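Local coordinates for vacuolar protein sorting-associated protein 54 (Mus musculus, PDB 3N1E) that probably acts, as a subunit of the GARP tethering complex, in retrograde transport from early and late endosomes to the trans-Golgi network, at residues A[73-76]-A[77-81]. Sequence-based numbering, arbitrary orientation.
Sequences PEEQ and TQMLF
P73 and T77 meet at the start of helix 74-98, in a local contact that forms the opening turns of this helix in the C-terminal domain of Vps54. P73 occupies the N-cap position, and its carbonyl oxygen receives the first i to i+4 bond, from T77 N to P73 O at 3.0 Å, with the donor in the carbonyl plane. The T77 hydroxyl reaches back to the same acceptor: with OG1 beside its own backbone N (chi1 -68°), OG1 lies 3.3 Å from P73 O, a weak bond whose proton may go to another acceptor. The ladder continues with Q78 N to E74 O, the straightest of the four at an N-H...O angle of 168°, then M79 N to E75 O and L80 N to Q76 O.

On the flank that faces the loop after helix 107-124, the side chains of E74 and Q78 are drawn out beyond CG and run past one another at a slant. Their carboxylate and amide planes are only 14° apart, yet the approach is loose, with E74 CG 3.8 Å from Q78 NE2; that nitrogen is instead hydrogen-bonded to the carbonyl of G128, tying the helix to this loop. The first torsion of M79 sets CG beside the backbone N, 3.2 Å from E75 O, and the bends further out carry CE back to 4.0 Å from the same oxygen. On the buried side, T77 and L80 pack against I68 and M64 of helix 52-68, and L80 also reaches L28 and V29 of helix 17-40. The arrangement is that of the N-terminal end of an amphipathic helix, with P73 at the N-cap position, set within a bundle of helices.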
loop_
_atom_site.group_PDB
_atom_site.type_symbol
_atom_site.label_atom_id
_atom_site.label_comp_id
_atom_site.label_asym_id
_atom_site.label_seq_id
_atom_site.Cartn_x
_atom_site.Cartn_y
_atom_site.Cartn_z
ATOM N N PRO A 73 2.250 -7.118 14.583
ATOM C CA PRO A 73 0.869 -7.417 14.934
ATOM C C PRO A 73 -0.088 -7.016 13.788
ATOM O O PRO A 73 0.258 -6.160 12.966
ATOM C CB PRO A 73 0.605 -6.553 16.185
ATOM C CG PRO A 73 1.933 -6.091 16.682
ATOM C CD PRO A 73 2.859 -6.110 15.476
ATOM N N GLU A 74 -1.264 -7.640 13.743
ATOM C CA GLU A 74 -2.220 -7.448 12.640
ATOM C C GLU A 74 -2.623 -5.976 12.449
ATOM O O GLU A 74 -2.666 -5.481 11.318
ATOM C CB GLU A 74 -3.459 -8.340 12.806
ATOM C CG GLU A 74 -4.512 -8.155 11.693
ATOM C CD GLU A 74 -5.814 -8.904 11.964
ATOM O OE1 GLU A 74 -6.583 -8.473 12.846
ATOM O OE2 GLU A 74 -6.076 -9.903 11.269
ATOM N N GLU A 75 -2.909 -5.273 13.544
ATOM C CA GLU A 75 -3.326 -3.867 13.444
ATOM C C GLU A 75 -2.238 -2.981 12.805
ATOM O O GLU A 75 -2.549 -2.133 11.967
ATOM C CB GLU A 75 -3.765 -3.316 14.815
ATOM C CG GLU A 75 -4.032 -1.803 14.805
ATOM C CD GLU A 75 -4.867 -1.312 15.996
ATOM O OE1 GLU A 75 -4.402 -1.445 17.151
ATOM O OE2 GLU A 75 -5.975 -0.762 15.759
ATOM N N GLN A 76 -0.971 -3.205 13.175
ATOM C CA GLN A 76 0.152 -2.471 12.600
ATOM C C GLN A 76 0.368 -2.830 11.131
ATOM O O GLN A 76 0.802 -1.988 10.351
ATOM C CB GLN A 76 1.439 -2.702 13.406
ATOM C CG GLN A 76 1.553 -1.817 14.663
ATOM C CD GLN A 76 0.612 -2.223 15.825
ATOM O OE1 GLN A 76 0.153 -3.363 15.921
ATOM N NE2 GLN A 76 0.348 -1.273 16.716
ATOM N N THR A 77 0.063 -4.069 10.769
ATOM C CA THR A 77 0.202 -4.495 9.361
ATOM C C THR A 77 -0.865 -3.787 8.523
ATOM O O THR A 77 -0.607 -3.327 7.407
ATOM C CB THR A 77 0.029 -6.007 9.223
ATOM O OG1 THR A 77 1.140 -6.659 9.852
ATOM C CG2 THR A 77 -0.036 -6.449 7.742
ATOM N N GLN A 78 -2.073 -3.723 9.060
ATOM C CA GLN A 78 -3.143 -2.942 8.428
ATOM C C GLN A 78 -2.756 -1.455 8.264
ATOM O O GLN A 78 -2.897 -0.853 7.172
ATOM C CB GLN A 78 -4.422 -3.099 9.267
ATOM C CG GLN A 78 -5.062 -4.465 9.130
ATOM C CD GLN A 78 -6.146 -4.715 10.177
ATOM O OE1 GLN A 78 -6.237 -3.994 11.169
ATOM N NE2 GLN A 78 -6.927 -5.744 9.981
ATOM N N MET A 79 -2.216 -0.867 9.333
ATOM C CA MET A 79 -1.793 0.548 9.286
ATOM C C MET A 79 -0.671 0.767 8.269
ATOM O O MET A 79 -0.661 1.791 7.566
ATOM C CB MET A 79 -1.365 1.066 10.678
ATOM C CG MET A 79 -2.424 1.055 11.764
ATOM S SD MET A 79 -3.899 2.021 11.419
ATOM C CE MET A 79 -5.009 0.770 10.771
ATOM N N LEU A 80 0.271 -0.189 8.190
ATOM C CA LEU A 80 1.366 -0.109 7.239
ATOM C C LEU A 80 0.816 -0.080 5.821
ATOM O O LEU A 80 1.229 0.759 5.010
ATOM C CB LEU A 80 2.317 -1.293 7.407
ATOM C CG LEU A 80 3.380 -1.496 6.347
ATOM C CD1 LEU A 80 4.367 -0.332 6.298
ATOM C CD2 LEU A 80 4.111 -2.836 6.571
ATOM N N PHE A 81 -0.114 -0.983 5.539
ATOM C CA PHE A 81 -0.682 -1.049 4.199
ATOM C C PHE A 81 -1.522 0.152 3.842
ATOM O O PHE A 81 -1.549 0.531 2.677
ATOM C CB PHE A 81 -1.388 -2.396 3.919
ATOM C CG PHE A 81 -0.441 -3.436 3.413
ATOM C CD1 PHE A 81 -0.243 -3.623 2.033
ATOM C CD2 PHE A 81 0.320 -4.172 4.308
ATOM C CE1 PHE A 81 0.687 -4.577 1.561
ATOM C CE2 PHE A 81 1.248 -5.112 3.851
ATOM C CZ PHE A 81 1.424 -5.319 2.476
#